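Local coordinates for sugar ABC transporter, periplasmic sugar-binding protein (Caulobacter crescentus, PDB 4IRX) that binds myo-inositol in the periplasm and probably delivers it to an ABC transporter for uptake, at residues A[11-16]-A[67-72]; A[31-36]-A[254-259]; A[96-101]-A[142-147]; A[233-238]-A[291-296]. All coordinates share one frame; numbering follows the deposited sequence. Where two conformers were deposited one is given.

Interaction 1. Residues A[11-16]-A[67-72]; sequences VVVSFN and VVIVAP
V12, V13 and S14 pair in parallel with V68, I69 and V70, with the axes of the two short strands 4.8 Å apart and 19° from parallel. Three backbone bonds zip the strands together. I69 N donates to V12 O, S14 N to I69 O and A71 N to S14 O, each at 2.9 Å. V12 N to V67 O is long and weak. V13 CA also lies 3.3 Å from I69 O.

These are neighbouring strands in the sheet of the N-terminal lobe, a Rossmann-like fold of the type I periplasmic binding proteins. Strand 40-45 bonds to the other edge of 11-15. V13 and I69 share one sheet face, where V13 packs on L30 of helix 21-37. The I69 side chain crosses V11 obliquely, and I69 CD1 touches V11 CG1 at 3.9 Å. With I69 CG1 anti to the carbonyl carbon (chi1 -61°), CG1 itself also lies close to V11 CG1. V12, S14, V68 and V70 fill the other face, under helix 50-62. V12 CB meets V68 CG2. S14 OG is satisfied by Q53 NE2, which also bonds to A71 O. Past the strand ends, N16 folds over A71. Its CB lies 3.3 Å from A71 O, while its OD1 lies 3.6 Å from A71 CB, near the inositol pocket.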
loop_
_atom_site.group_PDB
_atom_site.type_symbol
_atom_site.label_atom_id
_atom_site.label_comp_id
_atom_site.label_asym_id
_atom_site.label_seq_id
_atom_site.Cartn_x
_atom_site.Cartn_y
_atom_site.Cartn_z
ATOM N N VAL A 11 2.976 9.716 20.415
ATOM C CA VAL A 11 3.661 9.414 19.169
ATOM C C VAL A 11 2.992 10.210 18.054
ATOM O O VAL A 11 1.764 10.354 18.041
ATOM C CB VAL A 11 3.598 7.881 18.869
ATOM C CG1 VAL A 11 4.108 7.517 17.464
ATOM C CG2 VAL A 11 4.413 7.105 19.917
ATOM N N VAL A 12 3.790 10.744 17.137
ATOM C CA VAL A 12 3.246 11.412 15.963
ATOM C C VAL A 12 3.248 10.393 14.837
ATOM O O VAL A 12 4.245 9.672 14.635
ATOM C CB VAL A 12 4.071 12.665 15.570
ATOM C CG1 VAL A 12 3.655 13.182 14.218
ATOM C CG2 VAL A 12 3.899 13.752 16.626
ATOM N N VAL A 13 2.115 10.321 14.143
ATOM C CA VAL A 13 1.932 9.434 13.005
ATOM C C VAL A 13 1.563 10.268 11.798
ATOM O O VAL A 13 0.494 10.882 11.744
ATOM C CB VAL A 13 0.845 8.382 13.280
ATOM C CG1 VAL A 13 0.791 7.374 12.138
ATOM C CG2 VAL A 13 1.162 7.662 14.590
ATOM N N SER A 14 2.458 10.266 10.819
ATOM C CA SER A 14 2.293 11.031 9.593
ATOM C C SER A 14 1.902 10.150 8.410
ATOM O O SER A 14 2.707 9.340 7.962
ATOM C CB SER A 14 3.585 11.776 9.295
ATOM O OG SER A 14 3.504 12.389 8.004
ATOM N N PHE A 15 0.674 10.308 7.914
ATOM C CA PHE A 15 0.185 9.527 6.783
ATOM C C PHE A 15 0.411 10.259 5.483
ATOM O O PHE A 15 0.303 11.475 5.447
ATOM C CB PHE A 15 -1.322 9.269 6.950
ATOM C CG PHE A 15 -1.648 8.187 7.959
ATOM C CD1 PHE A 15 -1.695 6.862 7.565
ATOM C CD2 PHE A 15 -1.919 8.494 9.286
ATOM C CE1 PHE A 15 -1.978 5.853 8.472
ATOM C CE2 PHE A 15 -2.206 7.492 10.208
ATOM C CZ PHE A 15 -2.246 6.165 9.803
ATOM N N ASN A 16 0.716 9.532 4.422
ATOM C CA ASN A 16 0.883 10.169 3.120
ATOM C C ASN A 16 -0.374 10.830 2.564
ATOM O O ASN A 16 -0.284 11.920 1.999
ATOM C CB ASN A 16 1.460 9.185 2.100
ATOM C CG ASN A 16 0.655 7.917 1.994
ATOM O OD1 ASN A 16 0.563 7.161 2.955
ATOM N ND2 ASN A 16 0.088 7.654 0.817
ATOM N N VAL A 67 9.383 9.902 19.011
ATOM C CA VAL A 67 9.227 8.864 17.988
ATOM C C VAL A 67 8.173 9.292 17.002
ATOM O O VAL A 67 7.107 9.789 17.398
ATOM C CB VAL A 67 8.801 7.498 18.579
ATOM C CG1 VAL A 67 8.787 6.455 17.471
ATOM C CG2 VAL A 67 9.724 7.082 19.701
ATOM N N VAL A 68 8.477 9.136 15.718
ATOM C CA VAL A 68 7.526 9.437 14.656
ATOM C C VAL A 68 7.384 8.201 13.793
ATOM O O VAL A 68 8.383 7.538 13.479
ATOM C CB VAL A 68 7.967 10.645 13.801
ATOM C CG1 VAL A 68 6.950 10.896 12.727
ATOM C CG2 VAL A 68 8.068 11.882 14.670
ATOM N N ILE A 69 6.144 7.844 13.463
ATOM C CA ILE A 69 5.862 6.775 12.509
ATOM C C ILE A 69 5.423 7.448 11.239
ATOM O O ILE A 69 4.549 8.293 11.265
ATOM C CB ILE A 69 4.749 5.857 13.022
ATOM C CG1 ILE A 69 5.179 5.195 14.344
ATOM C CG2 ILE A 69 4.380 4.831 11.991
ATOM C CD1 ILE A 69 4.026 4.468 15.070
ATOM N N VAL A 70 6.068 7.118 10.132
ATOM C CA VAL A 70 5.792 7.824 8.883
ATOM C C VAL A 70 5.511 6.872 7.718
ATOM O O VAL A 70 6.212 5.878 7.505
ATOM C CB VAL A 70 6.949 8.808 8.544
ATOM C CG1 VAL A 70 8.293 8.102 8.528
ATOM C CG2 VAL A 70 6.702 9.540 7.226
ATOM N N ALA A 71 4.438 7.167 6.994
ATOM C CA ALA A 71 4.204 6.548 5.685
ATOM C C ALA A 71 4.536 7.646 4.680
ATOM O O ALA A 71 3.697 8.523 4.423
ATOM C CB ALA A 71 2.754 6.087 5.535
ATOM N N PRO A 72 5.775 7.638 4.146
ATOM C CA PRO A 72 6.215 8.791 3.337
ATOM C C PRO A 72 5.456 8.896 2.020
ATOM O O PRO A 72 5.218 7.862 1.395
ATOM C CB PRO A 72 7.686 8.486 3.045
ATOM C CG PRO A 72 7.795 6.965 3.175
ATOM C CD PRO A 72 6.824 6.607 4.281
#

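Interaction 2. Residues A[31-36]-A[254-259]; sequences EDEAAK and QIRTAL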
loop_
_atom_site.group_PDB
_atom_site.type_symbol
_atom_site.label_atom_id
_atom_site.label_comp_id
_atom_site.label_asym_id
_atom_site.label_seq_id
_atom_site.Cartn_x
_atom_site.Cartn_y
_atom_site.Cartn_z
ATOM N N GLU A 31 -5.781 3.797 16.087
ATOM C CA GLU A 31 -6.450 4.412 17.223
ATOM C C GLU A 31 -6.805 3.396 18.302
ATOM O O GLU A 31 -6.702 3.707 19.490
ATOM C CB GLU A 31 -7.692 5.168 16.780
ATOM C CG GLU A 31 -7.344 6.408 15.993
ATOM C CD GLU A 31 -8.535 6.975 15.255
ATOM O OE1 GLU A 31 -9.579 6.276 15.165
ATOM O OE2 GLU A 31 -8.412 8.109 14.744
ATOM N N ASP A 32 -7.213 2.181 17.902
ATOM C CA ASP A 32 -7.497 1.103 18.867
ATOM C C ASP A 32 -6.244 0.746 19.651
ATOM O O ASP A 32 -6.220 0.748 20.889
ATOM C CB ASP A 32 -8.044 -0.148 18.161
ATOM C CG ASP A 32 -8.069 -1.388 19.073
ATOM O OD1 ASP A 32 -8.577 -1.306 20.208
ATOM O OD2 ASP A 32 -7.533 -2.459 18.660
ATOM N N GLU A 33 -5.180 0.459 18.907
ATOM C CA GLU A 33 -3.930 0.076 19.549
ATOM C C GLU A 33 -3.401 1.186 20.446
ATOM O O GLU A 33 -2.885 0.908 21.529
ATOM C CB GLU A 33 -2.889 -0.359 18.514
ATOM C CG GLU A 33 -1.641 -1.032 19.117
ATOM C CD GLU A 33 -1.854 -2.456 19.637
ATOM O OE1 GLU A 33 -2.822 -3.132 19.232
ATOM O OE2 GLU A 33 -1.032 -2.898 20.471
ATOM N N ALA A 34 -3.567 2.438 20.028
ATOM C CA ALA A 34 -3.049 3.547 20.820
ATOM C C ALA A 34 -3.753 3.624 22.175
ATOM O O ALA A 34 -3.091 3.807 23.213
ATOM C CB ALA A 34 -3.181 4.868 20.038
ATOM N N ALA A 35 -5.074 3.445 22.166
ATOM C CA ALA A 35 -5.833 3.399 23.408
ATOM C C ALA A 35 -5.328 2.266 24.301
ATOM O O ALA A 35 -4.983 2.486 25.469
ATOM C CB ALA A 35 -7.323 3.233 23.115
ATOM N N LYS A 36 -5.232 1.065 23.738
ATOM C CA LYS A 36 -4.762 -0.095 24.499
ATOM C C LYS A 36 -3.378 0.078 25.097
ATOM O O LYS A 36 -3.075 -0.462 26.171
ATOM C CB LYS A 36 -4.722 -1.320 23.619
ATOM C CG LYS A 36 -6.073 -1.865 23.279
ATOM C CD LYS A 36 -5.921 -2.836 22.132
ATOM C CE LYS A 36 -7.167 -3.668 21.997
ATOM N NZ LYS A 36 -7.135 -4.385 20.704
ATOM N N GLN A 254 0.634 -4.266 10.564
ATOM C CA GLN A 254 1.731 -3.322 10.292
ATOM C C GLN A 254 1.720 -2.151 11.247
ATOM O O GLN A 254 2.730 -1.849 11.881
ATOM C CB GLN A 254 1.636 -2.771 8.859
ATOM C CG GLN A 254 1.869 -3.815 7.756
ATOM C CD GLN A 254 1.809 -3.202 6.371
ATOM O OE1 GLN A 254 2.373 -2.124 6.114
ATOM N NE2 GLN A 254 1.068 -3.861 5.466
ATOM N N ILE A 255 0.573 -1.488 11.347
ATOM C CA ILE A 255 0.506 -0.263 12.132
ATOM C C ILE A 255 0.597 -0.551 13.608
ATOM O O ILE A 255 1.268 0.171 14.324
ATOM C CB ILE A 255 -0.693 0.635 11.727
ATOM C CG1 ILE A 255 -0.577 2.035 12.318
ATOM C CG2 ILE A 255 -1.985 0.027 12.178
ATOM C CD1 ILE A 255 0.676 2.801 11.896
ATOM N N ARG A 256 -0.000 -1.661 14.050
ATOM C CA ARG A 256 0.077 -2.039 15.453
ATOM C C ARG A 256 1.512 -2.367 15.841
ATOM O O ARG A 256 1.952 -1.981 16.913
ATOM C CB ARG A 256 -0.861 -3.197 15.757
ATOM C CG ARG A 256 -2.350 -2.860 15.557
ATOM C CD ARG A 256 -3.184 -4.082 15.779
ATOM N NE ARG A 256 -4.606 -3.861 15.481
ATOM C CZ ARG A 256 -5.484 -3.451 16.383
ATOM N NH1 ARG A 256 -5.098 -3.190 17.638
ATOM N NH2 ARG A 256 -6.754 -3.289 16.031
ATOM N N THR A 257 2.240 -3.029 14.939
ATOM C CA THR A 257 3.627 -3.379 15.215
ATOM C C THR A 257 4.496 -2.142 15.298
ATOM O O THR A 257 5.345 -2.037 16.200
ATOM C CB THR A 257 4.157 -4.355 14.163
ATOM O OG1 THR A 257 3.370 -5.560 14.184
ATOM C CG2 THR A 257 5.611 -4.676 14.388
ATOM N N ALA A 258 4.297 -1.198 14.382
ATOM C CA ALA A 258 5.059 0.054 14.475
ATOM C C ALA A 258 4.793 0.797 15.789
ATOM O O ALA A 258 5.729 1.296 16.419
ATOM C CB ALA A 258 4.766 0.959 13.272
ATOM N N LEU A 259 3.529 0.875 16.195
ATOM C CA LEU A 259 3.202 1.566 17.430
ATOM C C LEU A 259 3.740 0.843 18.657
ATOM O O LEU A 259 4.201 1.488 19.589
ATOM C CB LEU A 259 1.692 1.792 17.542
ATOM C CG LEU A 259 1.309 2.743 18.660
ATOM C CD1 LEU A 259 1.884 4.133 18.359
ATOM C CD2 LEU A 259 -0.220 2.772 18.779
#
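A salt-bridge network of D32, E33, K36 and R256 ties helix 21-37 to helix 251-268. The short helix segments run 9.6 Å apart, with axes 31° from parallel. R256 supplies the link. Its chain is extended from CG to NE, and the guanidinium reaches across to one oxygen from each of two carboxylates, D32 OD2 and E33 OE1, both in its plane. NH1 donates to D32 OD2 at 2.7 Å and NH2 to the same oxygen at 2.9 Å, an end-on grip on one atom. NH2 comes in on the anti lone pair. NH1 also donates to E33 OE1 (2.8 Å), again on the anti lone pair. The E33 carboxylate stands almost upright to the guanidinium, the planes 87° apart.

D32 OD2 takes a third donor, K36 NZ, at 2.8 Å on its syn lone pair. The two cations come close, and the shared carboxylate probably offsets their repulsion. R256 NH2 also pairs with E29, and E33 OE2 with R260. An alanine in place of R256 would probably leave D32 with K36 alone in this network and take from E33 OE1 and E29 their bonds to the guanidinium.

Deeper in, L259 takes over. Its CG is anti to the backbone N (chi1 -168°), and CD2 rests 3.6 Å from A34 CA and 3.8 Å from A34 CB. L259 also touches L30, V41 and I69. The charged outer side and apolar inner side suit two helices packed on one face of the sheet in the three-layer alpha/beta lobe of a type I binding protein.

Interaction 3. Residues A[96-101]-A[142-147]; sequences DRNIAG and GSSSSI. With INS (1,2,3,4,5,6-hexahydroxy-cyclohexane), chain C.
S143, S144 and S145 face R97 and N98 in the inositol-binding cleft, where helix 144-160 starts with S143 as its N-cap. S143 is modelled in two conformers. In one of them its OG sits 3.2 Å above the R97 guanidinium plane, over the centre. In that conformer the OG also shares a 2.6 Å hydrogen bond with S145 OG. S144 follows and turns to the next residue. Its OG accepts from N98 N at 2.8 Å in a nearly straight bond (169°), and its CB packs 3.3 Å from N98 OD1. S145 then reaches the ligand, with OG 2.6 Å from inositol O6.

R97 comes to O6 from the other segment. Bends at chi2 and chi3 fold the arginine back, and NH2 donates to O6. NE donates in plane to D96 OD2 (2.9 Å, 177°), which fixes how the head is turned. NH1 bonds to P72 O, and NH2 also pairs with D140. A leucine in place of R97 would probably leave O6 one donor short and take from D96 OD2 and D140 their positive partner. D96 grips two adjacent hydroxyls of the inositol ring: O6 donates to OD2, and O1 to OD1 at 2.6 Å.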
loop_
_atom_site.group_PDB
_atom_site.type_symbol
_atom_site.label_atom_id
_atom_site.label_comp_id
_atom_site.label_asym_id
_atom_site.label_seq_id
_atom_site.Cartn_x
_atom_site.Cartn_y
_atom_site.Cartn_z
ATOM N N ASP A 96 4.241 0.800 5.958
ATOM C CA ASP A 96 3.647 0.533 4.644
ATOM C C ASP A 96 4.603 0.670 3.474
ATOM O O ASP A 96 4.704 -0.223 2.619
ATOM C CB ASP A 96 2.388 1.350 4.378
ATOM C CG ASP A 96 1.803 1.023 3.024
ATOM O OD1 ASP A 96 1.232 -0.088 2.887
ATOM O OD2 ASP A 96 1.954 1.837 2.103
ATOM N N ARG A 97 5.279 1.810 3.412
ATOM C CA ARG A 97 6.360 2.020 2.435
ATOM C C ARG A 97 7.569 2.605 3.164
ATOM O O ARG A 97 7.437 3.223 4.238
ATOM C CB ARG A 97 5.947 2.898 1.237
ATOM C CG ARG A 97 5.731 4.393 1.528
ATOM C CD ARG A 97 4.449 4.666 2.279
ATOM N NE ARG A 97 3.285 4.327 1.458
ATOM C CZ ARG A 97 2.784 5.078 0.471
ATOM N NH1 ARG A 97 3.288 6.268 0.176
ATOM N NH2 ARG A 97 1.758 4.628 -0.241
ATOM N N ASN A 98 8.744 2.370 2.602
ATOM C CA ASN A 98 9.969 2.695 3.316
ATOM C C ASN A 98 10.508 4.093 3.031
ATOM O O ASN A 98 9.956 4.840 2.239
ATOM C CB ASN A 98 11.032 1.600 3.116
ATOM C CG ASN A 98 11.561 1.522 1.692
ATOM O OD1 ASN A 98 11.751 2.544 1.023
ATOM N ND2 ASN A 98 11.824 0.292 1.230
ATOM N N ILE A 99 11.547 4.467 3.764
ATOM C CA ILE A 99 12.330 5.652 3.452
ATOM C C ILE A 99 13.708 5.149 3.086
ATOM O O ILE A 99 14.286 4.330 3.811
ATOM C CB ILE A 99 12.411 6.589 4.658
ATOM C CG1 ILE A 99 11.041 7.227 4.920
ATOM C CG2 ILE A 99 13.487 7.653 4.427
ATOM C CD1 ILE A 99 10.979 8.075 6.146
ATOM N N ALA A 100 14.251 5.631 1.969
ATOM C CA ALA A 100 15.498 5.076 1.443
ATOM C C ALA A 100 16.407 6.131 0.826
ATOM O O ALA A 100 15.949 7.187 0.377
ATOM C CB ALA A 100 15.199 3.965 0.425
ATOM N N GLY A 101 17.704 5.852 0.862
ATOM C CA GLY A 101 18.672 6.688 0.178
ATOM C C GLY A 101 19.330 7.729 1.050
ATOM O O GLY A 101 20.137 8.525 0.566
ATOM N N GLY A 142 5.833 7.171 -6.374
ATOM C CA GLY A 142 7.032 7.444 -5.590
ATOM C C GLY A 142 7.219 6.548 -4.376
ATOM O O GLY A 142 8.239 6.604 -3.694
ATOM N N SER A 143 6.234 5.713 -4.089
ATOM C CA SER A 143 6.276 4.848 -2.919
ATOM C C SER A 143 7.100 3.574 -3.173
ATOM O O SER A 143 6.971 2.956 -4.218
ATOM C CB SER A 143 4.842 4.466 -2.557
ATOM O OG SER A 143 4.798 3.492 -1.532
ATOM N N SER A 144 7.918 3.158 -2.203
ATOM C CA SER A 144 8.598 1.859 -2.299
ATOM C C SER A 144 7.619 0.715 -2.570
ATOM O O SER A 144 7.959 -0.270 -3.221
ATOM C CB SER A 144 9.403 1.544 -1.034
ATOM O OG SER A 144 8.531 1.218 0.040
ATOM N N SER A 145 6.384 0.849 -2.092
ATOM C CA SER A 145 5.425 -0.228 -2.280
ATOM C C SER A 145 5.076 -0.405 -3.755
ATOM O O SER A 145 4.919 -1.537 -4.226
ATOM C CB SER A 145 4.182 -0.011 -1.433
ATOM O OG SER A 145 3.554 1.200 -1.804
ATOM N N SER A 146 4.961 0.699 -4.485
ATOM C CA SER A 146 4.714 0.634 -5.922
ATOM C C SER A 146 5.927 0.058 -6.638
ATOM O O SER A 146 5.815 -0.873 -7.434
ATOM C CB SER A 146 4.396 2.016 -6.456
ATOM O OG SER A 146 4.088 1.945 -7.836
ATOM N N ILE A 147 7.091 0.619 -6.363
ATOM C CA ILE A 147 8.318 0.154 -6.993
ATOM C C ILE A 147 8.539 -1.340 -6.784
ATOM O O ILE A 147 8.841 -2.070 -7.736
ATOM C CB ILE A 147 9.514 0.973 -6.468
ATOM C CG1 ILE A 147 9.329 2.443 -6.858
ATOM C CG2 ILE A 147 10.818 0.395 -6.975
ATOM C CD1 ILE A 147 10.250 3.400 -6.130
HETATM C C1 INS C . -0.626 0.579 0.217
HETATM C C2 INS C . -1.983 0.209 -0.283
HETATM C C3 INS C . -2.681 1.460 -0.752
HETATM C C4 INS C . -1.912 2.095 -1.867
HETATM C C5 INS C . -0.573 2.516 -1.389
HETATM C C6 INS C . 0.184 1.342 -0.814
HETATM O O1 INS C . 0.068 -0.570 0.634
HETATM O O2 INS C . -1.865 -0.727 -1.312
HETATM O O3 INS C . -3.999 1.175 -1.151
HETATM O O4 INS C . -2.611 3.176 -2.397
HETATM O O5 INS C . 0.124 3.107 -2.438
HETATM O O6 INS C . 1.467 1.713 -0.382
#

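Interaction 4. Residues A[233-238]-A[291-296]; sequences EALARI and SRIGEM
L235 is the side chain that carries this contact, reaching from helix 232-239 to the end of the chain. Its CB lies 3.9 Å from SE of M296, a selenomethionine and the last residue. CG is anti to the carbonyl carbon (chi1 -59°). Chi2 is extended (176°) and sends CD1 on to the turn at 293-295. There CD1 lies 3.9 Å from I293 CA and 4.0 Å from I293 CD1, and the two side chains cross at about a right angle. L235 CD1 also lies 4.1 Å from R292 C.

M296 rests against the helix. Its CG is 3.9 Å from A236 CB, and its chain bends at chi3. SE is 3.6 Å from L235 O. All of this is van der Waals contact.

The turn has its own brace. R292 grips E295 side-on: NE donates to OE2 and NH2 to OE1, each at 3.0 Å. The NE bond is nearly straight but meets OE2 from above the carboxylate plane. R292 also touches I231 and P232 at the helix start. The arrangement is a C-terminal 3-10 turn laid on the surface of a helix that follows strand 224-226 of the second lobe in this two-lobed binding protein.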
loop_
_atom_site.group_PDB
_atom_site.type_symbol
_atom_site.label_atom_id
_atom_site.label_comp_id
_atom_site.label_asym_id
_atom_site.label_seq_id
_atom_site.Cartn_x
_atom_site.Cartn_y
_atom_site.Cartn_z
ATOM N N GLU A 233 -14.763 -4.168 0.096
ATOM C CA GLU A 233 -15.446 -3.958 -1.177
ATOM C C GLU A 233 -14.919 -4.923 -2.229
ATOM O O GLU A 233 -15.683 -5.483 -3.021
ATOM C CB GLU A 233 -15.267 -2.495 -1.621
ATOM C CG GLU A 233 -16.169 -2.005 -2.733
ATOM C CD GLU A 233 -15.953 -0.515 -3.007
ATOM O OE1 GLU A 233 -15.068 0.094 -2.357
ATOM O OE2 GLU A 233 -16.660 0.031 -3.872
ATOM N N ALA A 234 -13.604 -5.139 -2.238
ATOM C CA ALA A 234 -13.006 -6.084 -3.179
ATOM C C ALA A 234 -13.376 -7.523 -2.820
ATOM O O ALA A 234 -13.622 -8.347 -3.700
ATOM C CB ALA A 234 -11.481 -5.926 -3.205
ATOM N N LEU A 235 -13.371 -7.826 -1.528
ATOM C CA LEU A 235 -13.753 -9.160 -1.070
ATOM C C LEU A 235 -15.170 -9.521 -1.567
ATOM O O LEU A 235 -15.409 -10.652 -1.998
ATOM C CB LEU A 235 -13.632 -9.271 0.471
ATOM C CG LEU A 235 -12.234 -9.006 1.073
ATOM C CD1 LEU A 235 -12.272 -9.049 2.609
ATOM C CD2 LEU A 235 -11.291 -10.070 0.570
ATOM N N ALA A 236 -16.073 -8.546 -1.523
ATOM C CA ALA A 236 -17.440 -8.735 -2.008
ATOM C C ALA A 236 -17.483 -9.004 -3.496
ATOM O O ALA A 236 -18.264 -9.850 -3.944
ATOM C CB ALA A 236 -18.297 -7.541 -1.636
ATOM N N ARG A 237 -16.639 -8.315 -4.269
ATOM C CA ARG A 237 -16.557 -8.571 -5.694
ATOM C C ARG A 237 -16.007 -9.948 -6.024
ATOM O O ARG A 237 -16.359 -10.544 -7.048
ATOM C CB ARG A 237 -15.718 -7.489 -6.391
ATOM C CG ARG A 237 -16.295 -6.067 -6.358
ATOM C CD ARG A 237 -17.570 -5.955 -7.163
ATOM N NE ARG A 237 -18.740 -6.296 -6.359
ATOM C CZ ARG A 237 -19.787 -7.002 -6.787
ATOM N NH1 ARG A 237 -19.846 -7.436 -8.036
ATOM N NH2 ARG A 237 -20.794 -7.252 -5.962
ATOM N N ILE A 238 -15.095 -10.432 -5.186
ATOM C CA ILE A 238 -14.568 -11.775 -5.368
ATOM C C ILE A 238 -15.653 -12.792 -5.028
ATOM O O ILE A 238 -15.858 -13.763 -5.767
ATOM C CB ILE A 238 -13.293 -11.994 -4.531
ATOM C CG1 ILE A 238 -12.199 -11.053 -5.064
ATOM C CG2 ILE A 238 -12.873 -13.471 -4.579
ATOM C CD1 ILE A 238 -10.946 -10.958 -4.200
ATOM N N SER A 291 -7.952 -10.434 6.509
ATOM C CA SER A 291 -8.067 -9.903 7.865
ATOM C C SER A 291 -9.355 -9.126 8.084
ATOM O O SER A 291 -9.855 -9.068 9.208
ATOM C CB SER A 291 -6.842 -9.054 8.238
ATOM O OG SER A 291 -6.695 -7.928 7.388
ATOM N N ARG A 292 -9.891 -8.528 7.029
ATOM C CA ARG A 292 -11.089 -7.685 7.131
ATOM C C ARG A 292 -12.362 -8.384 6.633
ATOM O O ARG A 292 -13.360 -7.720 6.325
ATOM C CB ARG A 292 -10.884 -6.338 6.424
ATOM C CG ARG A 292 -9.736 -5.499 7.006
ATOM C CD ARG A 292 -9.498 -4.214 6.249
ATOM N NE ARG A 292 -10.637 -3.298 6.305
ATOM C CZ ARG A 292 -10.802 -2.259 5.481
ATOM N NH1 ARG A 292 -9.908 -2.003 4.522
ATOM N NH2 ARG A 292 -11.880 -1.501 5.584
ATOM N N ILE A 293 -12.339 -9.711 6.562
ATOM C CA ILE A 293 -13.492 -10.460 6.054
ATOM C C ILE A 293 -14.775 -10.164 6.853
ATOM O O ILE A 293 -15.888 -10.098 6.301
ATOM C CB ILE A 293 -13.195 -11.991 5.965
ATOM C CG1 ILE A 293 -14.295 -12.715 5.159
ATOM C CG2 ILE A 293 -12.971 -12.602 7.341
ATOM C CD1 ILE A 293 -14.369 -12.266 3.710
ATOM N N GLY A 294 -14.610 -9.903 8.138
ATOM C CA GLY A 294 -15.765 -9.601 8.963
ATOM C C GLY A 294 -16.508 -8.340 8.585
ATOM O O GLY A 294 -17.661 -8.176 8.989
ATOM N N GLU A 295 -15.883 -7.464 7.799
ATOM C CA GLU A 295 -16.515 -6.237 7.306
ATOM C C GLU A 295 -17.279 -6.395 5.986
ATOM O O GLU A 295 -17.944 -5.455 5.530
ATOM C CB GLU A 295 -15.467 -5.130 7.111
ATOM C CG GLU A 295 -14.743 -4.702 8.369
ATOM C CD GLU A 295 -13.661 -3.651 8.096
ATOM O OE1 GLU A 295 -13.948 -2.636 7.430
ATOM O OE2 GLU A 295 -12.523 -3.854 8.553
HETATM N N MSE A 296 -17.160 -7.554 5.349
HETATM C CA MSE A 296 -17.714 -7.738 4.008
HETATM C C MSE A 296 -19.200 -8.030 4.134
HETATM O O MSE A 296 -19.581 -8.808 5.006
HETATM C CB MSE A 296 -17.037 -8.910 3.298
HETATM C CG MSE A 296 -17.479 -9.097 1.842
HETATM SE SE MSE A 296 -17.156 -10.871 1.180
HETATM C CE MSE A 296 -18.259 -11.820 2.473
#

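Interactions 1 and 2 belong to the same lobe, their centres 12 Å apart. Helix 251-268 lies against strand 67-70, where I69 meets A258 and L259, so the helix pair and the strand pair form one layered unit. The centre of interaction 3 is 14 Å from that of interaction 1. It joins the loop after strand 91-95 to helix 144-160 of the other lobe, beside the bound inositol. P72 of interaction 1 touches R97 and N98 there. Interaction 4 lies apart, about 9 Å from interaction 2 at the nearest atoms. Along the chain, interaction 1 closes before 3 opens, and segment 254-259 falls between 233-238 and 291-296. As in other type I binding proteins, the chain passes between the two lobes more than once, around a central cleft.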